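Local coordinates for protein gingipain R (Porphyromonas gingivalis, PDB 1CVR) that hydrolyses peptide bonds on the carboxyl side of arginine residues, acting as a bacterial cysteine proteinase with a caspase-like fold, at residues K140-A145 and L349-M354; M354-P359 and V371-N376. All coordinates share one frame; numbering follows the deposited sequence.

Contact 1 (K140-A145 and L349-M354)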
loop_
_atom_site.group_PDB
_atom_site.type_symbol
_atom_site.label_atom_id
_atom_site.label_comp_id
_atom_site.label_asym_id
_atom_site.label_seq_id
_atom_site.Cartn_x
_atom_site.Cartn_y
_atom_site.Cartn_z
ATOM N N LYS A 140 1.231 -13.498 -15.132
ATOM C CA LYS A 140 2.611 -13.411 -15.597
ATOM C C LYS A 140 3.196 -12.013 -15.708
ATOM O O LYS A 140 4.379 -11.872 -15.999
ATOM C CB LYS A 140 2.741 -14.083 -16.962
ATOM C CG LYS A 140 2.289 -15.531 -17.036
ATOM C CD LYS A 140 3.045 -16.427 -16.089
ATOM C CE LYS A 140 2.947 -17.876 -16.552
ATOM N NZ LYS A 140 1.544 -18.277 -16.850
ATOM N N TRP A 141 2.380 -10.984 -15.508
ATOM C CA TRP A 141 2.876 -9.610 -15.580
ATOM C C TRP A 141 3.686 -9.246 -14.334
ATOM O O TRP A 141 4.379 -8.233 -14.315
ATOM C CB TRP A 141 1.709 -8.620 -15.735
ATOM C CG TRP A 141 0.601 -8.906 -14.778
ATOM C CD1 TRP A 141 -0.354 -9.882 -14.905
ATOM C CD2 TRP A 141 0.393 -8.306 -13.488
ATOM N NE1 TRP A 141 -1.133 -9.927 -13.781
ATOM C CE2 TRP A 141 -0.700 -8.975 -12.893
ATOM C CE3 TRP A 141 1.023 -7.272 -12.781
ATOM C CZ2 TRP A 141 -1.180 -8.646 -11.615
ATOM C CZ3 TRP A 141 0.543 -6.940 -11.502
ATOM C CH2 TRP A 141 -0.550 -7.632 -10.937
ATOM N N LEU A 142 3.587 -10.058 -13.287
ATOM C CA LEU A 142 4.340 -9.794 -12.061
ATOM C C LEU A 142 5.808 -10.096 -12.309
ATOM O O LEU A 142 6.144 -10.873 -13.206
ATOM C CB LEU A 142 3.797 -10.644 -10.903
ATOM C CG LEU A 142 2.445 -10.171 -10.323
ATOM C CD1 LEU A 142 1.707 -11.302 -9.613
ATOM C CD2 LEU A 142 2.714 -9.036 -9.361
ATOM N N GLY A 143 6.690 -9.465 -11.535
ATOM C CA GLY A 143 8.110 -9.695 -11.717
ATOM C C GLY A 143 8.695 -8.894 -12.871
ATOM O O GLY A 143 9.844 -9.125 -13.278
ATOM N N GLN A 144 7.908 -7.951 -13.391
ATOM C CA GLN A 144 8.338 -7.089 -14.493
ATOM C C GLN A 144 8.269 -5.653 -14.028
ATOM O O GLN A 144 7.272 -5.228 -13.450
ATOM C CB GLN A 144 7.457 -7.319 -15.724
ATOM C CG GLN A 144 7.622 -8.743 -16.259
ATOM C CD GLN A 144 6.890 -9.001 -17.569
ATOM O OE1 GLN A 144 7.247 -9.920 -18.308
ATOM N NE2 GLN A 144 5.849 -8.211 -17.853
ATOM N N ALA A 145 9.334 -4.899 -14.263
ATOM C CA ALA A 145 9.357 -3.527 -13.781
ATOM C C ALA A 145 9.681 -2.480 -14.840
ATOM O O ALA A 145 10.264 -2.781 -15.880
ATOM C CB ALA A 145 10.354 -3.420 -12.623
ATOM N N LEU A 349 6.922 -10.984 -7.452
ATOM C CA LEU A 349 7.135 -11.979 -8.499
ATOM C C LEU A 349 5.878 -12.796 -8.745
ATOM O O LEU A 349 4.911 -12.685 -7.999
ATOM C CB LEU A 349 8.283 -12.916 -8.091
ATOM C CG LEU A 349 9.611 -12.253 -7.701
ATOM C CD1 LEU A 349 10.581 -13.292 -7.101
ATOM C CD2 LEU A 349 10.208 -11.579 -8.929
ATOM N N VAL A 350 5.885 -13.600 -9.806
ATOM C CA VAL A 350 4.742 -14.458 -10.107
ATOM C C VAL A 350 4.689 -15.380 -8.890
ATOM O O VAL A 350 5.700 -15.952 -8.497
ATOM C CB VAL A 350 4.978 -15.276 -11.388
ATOM C CG1 VAL A 350 3.784 -16.197 -11.644
ATOM C CG2 VAL A 350 5.181 -14.339 -12.565
ATOM N N PRO A 351 3.512 -15.528 -8.274
ATOM C CA PRO A 351 3.410 -16.382 -7.088
ATOM C C PRO A 351 3.497 -17.889 -7.304
ATOM O O PRO A 351 3.291 -18.389 -8.411
ATOM C CB PRO A 351 2.051 -15.982 -6.522
ATOM C CG PRO A 351 1.253 -15.834 -7.791
ATOM C CD PRO A 351 2.201 -14.925 -8.575
ATOM N N THR A 352 3.808 -18.602 -6.228
ATOM C CA THR A 352 3.827 -20.052 -6.277
ATOM C C THR A 352 2.662 -20.479 -5.378
ATOM O O THR A 352 2.075 -19.645 -4.669
ATOM C CB THR A 352 5.138 -20.618 -5.756
ATOM O OG1 THR A 352 5.404 -20.079 -4.465
ATOM C CG2 THR A 352 6.283 -20.269 -6.717
ATOM N N GLU A 353 2.293 -21.755 -5.416
ATOM C CA GLU A 353 1.184 -22.186 -4.590
ATOM C C GLU A 353 1.669 -22.762 -3.275
ATOM O O GLU A 353 2.844 -23.092 -3.119
ATOM C CB GLU A 353 0.307 -23.200 -5.336
ATOM C CG GLU A 353 -0.194 -22.698 -6.677
ATOM C CD GLU A 353 -1.328 -23.528 -7.230
ATOM O OE1 GLU A 353 -2.467 -23.393 -6.733
ATOM O OE2 GLU A 353 -1.086 -24.328 -8.155
ATOM N N MET A 354 0.755 -22.843 -2.317
ATOM C CA MET A 354 1.056 -23.384 -1.000
ATOM C C MET A 354 0.297 -24.687 -0.804
ATOM O O MET A 354 -0.794 -24.871 -1.344
ATOM C CB MET A 354 0.620 -22.415 0.101
ATOM C CG MET A 354 1.414 -21.147 0.194
ATOM S SD MET A 354 0.798 -20.164 1.554
ATOM C CE MET A 354 -0.828 -19.732 0.981
#
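Leu142 turns CG beside its backbone N (chi1 -74°), which with chi2 brings CD1 to the ring of Pro351, while Val350, with CG1 anti to N (chi1 178°), keeps CG2 beside N, where it meets Leu142 O and Lys140 CA. The setting is a type II beta turn from Trp141 to Gln144 that leads into strand 144-149 of the mixed sheet of the caspase-like proteinase domain. Against it lies the irregular chain 349-354, which runs from that domain into the immunoglobulin-like one. The joint is a worked example of two chain sections fitted by shape, with apolar groups resting on backbone, rather than by polar bonds.

Leu142, at the first corner of the turn, is directed toward the connecting chain and meets it with two parts of its side chain. Its CB rests on the Leu349 peptide, 3.7 Å from Leu349 C. Further out, Leu142 CD1 comes within 3.8 Å of Pro351 CD, the leucine chain crossing the pyrrolidine ring at about a right angle. Leu142 CG also lies over one face of the Trp141 indole, offset toward the rim, so the leucine touches both indole and linker.

The second corner is Gly143, whose positive phi of 81° fits this turn type. Gly143 N donates a hydrogen bond to Ser204 OG within the same domain. Across the contact, the bond to CB leaves Leu349 away from the turn, yet its methyl CD2 still comes to 4.0 Å from Gly143 CA. Val350 closes the more exposed flank: its CG2 lies 4.1 Å from Lys140 CA and reaches the turn's central carbonyl, 3.7 Å from Leu142 O.

Contact 2 (M354-P359 and V371-N376)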
loop_
_atom_site.group_PDB
_atom_site.type_symbol
_atom_site.label_atom_id
_atom_site.label_comp_id
_atom_site.label_asym_id
_atom_site.label_seq_id
_atom_site.Cartn_x
_atom_site.Cartn_y
_atom_site.Cartn_z
ATOM N N MET A 354 0.755 -22.843 -2.317
ATOM C CA MET A 354 1.056 -23.384 -1.000
ATOM C C MET A 354 0.297 -24.687 -0.804
ATOM O O MET A 354 -0.794 -24.871 -1.344
ATOM C CB MET A 354 0.620 -22.415 0.101
ATOM C CG MET A 354 1.414 -21.147 0.194
ATOM S SD MET A 354 0.798 -20.164 1.554
ATOM C CE MET A 354 -0.828 -19.732 0.981
ATOM N N GLN A 355 0.879 -25.579 -0.018
ATOM C CA GLN A 355 0.251 -26.854 0.280
ATOM C C GLN A 355 -0.351 -26.669 1.670
ATOM O O GLN A 355 0.367 -26.566 2.663
ATOM C CB GLN A 355 1.315 -27.957 0.275
ATOM C CG GLN A 355 0.773 -29.374 0.188
ATOM C CD GLN A 355 1.877 -30.388 -0.126
ATOM O OE1 GLN A 355 1.623 -31.588 -0.243
ATOM N NE2 GLN A 355 3.108 -29.899 -0.265
ATOM N N VAL A 356 -1.671 -26.588 1.722
ATOM C CA VAL A 356 -2.390 -26.395 2.975
ATOM C C VAL A 356 -3.246 -27.615 3.294
ATOM O O VAL A 356 -4.094 -28.016 2.499
ATOM C CB VAL A 356 -3.324 -25.155 2.908
ATOM C CG1 VAL A 356 -4.183 -25.072 4.163
ATOM C CG2 VAL A 356 -2.506 -23.893 2.767
ATOM N N THR A 357 -3.028 -28.195 4.466
ATOM C CA THR A 357 -3.801 -29.355 4.874
ATOM C C THR A 357 -4.512 -29.039 6.186
ATOM O O THR A 357 -3.877 -28.818 7.206
ATOM C CB THR A 357 -2.892 -30.584 5.078
ATOM O OG1 THR A 357 -2.083 -30.782 3.911
ATOM C CG2 THR A 357 -3.737 -31.830 5.289
ATOM N N ALA A 358 -5.835 -28.994 6.154
ATOM C CA ALA A 358 -6.591 -28.724 7.368
ATOM C C ALA A 358 -7.793 -29.663 7.468
ATOM O O ALA A 358 -8.227 -30.240 6.472
ATOM C CB ALA A 358 -7.064 -27.263 7.381
ATOM N N PRO A 359 -8.317 -29.858 8.685
ATOM C CA PRO A 359 -9.477 -30.724 8.892
ATOM C C PRO A 359 -10.653 -30.164 8.099
ATOM O O PRO A 359 -10.752 -28.954 7.887
ATOM C CB PRO A 359 -9.700 -30.633 10.401
ATOM C CG PRO A 359 -8.280 -30.428 10.922
ATOM C CD PRO A 359 -7.844 -29.326 9.975
ATOM N N VAL A 371 -3.710 -26.132 11.530
ATOM C CA VAL A 371 -3.585 -26.155 10.079
ATOM C C VAL A 371 -2.143 -26.459 9.697
ATOM O O VAL A 371 -1.212 -25.938 10.311
ATOM C CB VAL A 371 -3.965 -24.782 9.471
ATOM C CG1 VAL A 371 -3.839 -24.821 7.970
ATOM C CG2 VAL A 371 -5.375 -24.416 9.875
ATOM N N ALA A 372 -1.958 -27.316 8.699
ATOM C CA ALA A 372 -0.616 -27.660 8.236
ATOM C C ALA A 372 -0.361 -26.858 6.969
ATOM O O ALA A 372 -1.225 -26.793 6.104
ATOM C CB ALA A 372 -0.521 -29.156 7.939
ATOM N N CYS A 373 0.813 -26.240 6.865
ATOM C CA CYS A 373 1.144 -25.449 5.675
ATOM C C CYS A 373 2.632 -25.574 5.355
ATOM O O CYS A 373 3.478 -25.400 6.228
ATOM C CB CYS A 373 0.773 -23.972 5.890
ATOM S SG CYS A 373 0.968 -22.919 4.412
ATOM N N ASP A 374 2.953 -25.867 4.100
ATOM C CA ASP A 374 4.353 -26.028 3.715
ATOM C C ASP A 374 5.105 -24.720 3.494
ATOM O O ASP A 374 6.192 -24.723 2.916
ATOM C CB ASP A 374 4.455 -26.919 2.469
ATOM C CG ASP A 374 3.945 -26.240 1.207
ATOM O OD1 ASP A 374 3.027 -25.396 1.298
ATOM O OD2 ASP A 374 4.454 -26.578 0.115
ATOM N N TYR A 375 4.538 -23.608 3.958
ATOM C CA TYR A 375 5.188 -22.301 3.831
ATOM C C TYR A 375 5.191 -21.581 5.168
ATOM O O TYR A 375 4.164 -21.035 5.580
ATOM C CB TYR A 375 4.460 -21.404 2.820
ATOM C CG TYR A 375 5.135 -20.052 2.646
ATOM C CD1 TYR A 375 6.427 -19.964 2.131
ATOM C CD2 TYR A 375 4.496 -18.869 3.031
ATOM C CE1 TYR A 375 7.076 -18.732 1.998
ATOM C CE2 TYR A 375 5.134 -17.629 2.906
ATOM C CZ TYR A 375 6.426 -17.571 2.387
ATOM O OH TYR A 375 7.073 -16.361 2.253
ATOM N N ASN A 376 6.333 -21.555 5.847
ATOM C CA ASN A 376 6.399 -20.881 7.135
ATOM C C ASN A 376 6.310 -19.379 6.944
ATOM O O ASN A 376 6.961 -18.820 6.069
ATOM C CB ASN A 376 7.689 -21.250 7.873
ATOM C CG ASN A 376 7.760 -22.730 8.210
ATOM O OD1 ASN A 376 6.777 -23.317 8.656
ATOM N ND2 ASN A 376 8.927 -23.334 8.017
#
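Ala372 O is held by two neighbours on the facing strand: Thr357 N donates a nearly straight hydrogen bond to it (2.8 Å, 167° at the hydrogen), and the CA-H of Val356 adds a contact, with Val356 CA 3.4 Å from Ala372 O. Ala372 N returns a bond to Thr357 O at 2.9 Å, making Thr357 and Ala372 a hydrogen-bonded antiparallel pair and Val356 with Cys373 the non-hydrogen-bonded one.

At the end of the pairing the pattern passes to a side chain. Asp374 N bonds Gln355 O, while Asp374 OD1 accepts Gln355 N from above the carboxylate plane; with CG between the backbone N and carbonyl carbon (chi1 71°), the carboxylate lies against Gln355 N and CB. The modelled separation of OD1 and N is so short that its exact length is doubtful.

On the Val356 and Cys373 face, Val356 CG2 and Met354 SD each lie 4.0 Å from Cys373 SG. Met354 SD also makes an oblique Met-aromatic contact with the Tyr375 ring. Met354 and Val356 pack further on Val425 of strand 425-431, in the immunoglobulin-like domain's other sheet, while strand 368-373 pairs on its far side with strand 398-402.

Contact 1 and contact 2 follow one another along the chain, their centres 21 Å apart, and Met354 ends the linker segment of the first and begins the strand segment of the second. Contact 1 joins sections some two hundred residues apart, returning the chain to the start of strand 144-149, next to the edge strand 181-186 of the proteinase domain's mixed sheet. Contact 2 is local: only 11 residues separate its segments, and it pairs the outermost strand 356-357 with the central strand 368-373 of a three-stranded antiparallel sheet. The chain thus rests against the catalytic domain by apolar packing, continues into the immunoglobulin-like domain, and is at once taken into hydrogen-bonded sheet, illustrating how a short connection can join two domains built on different sheets.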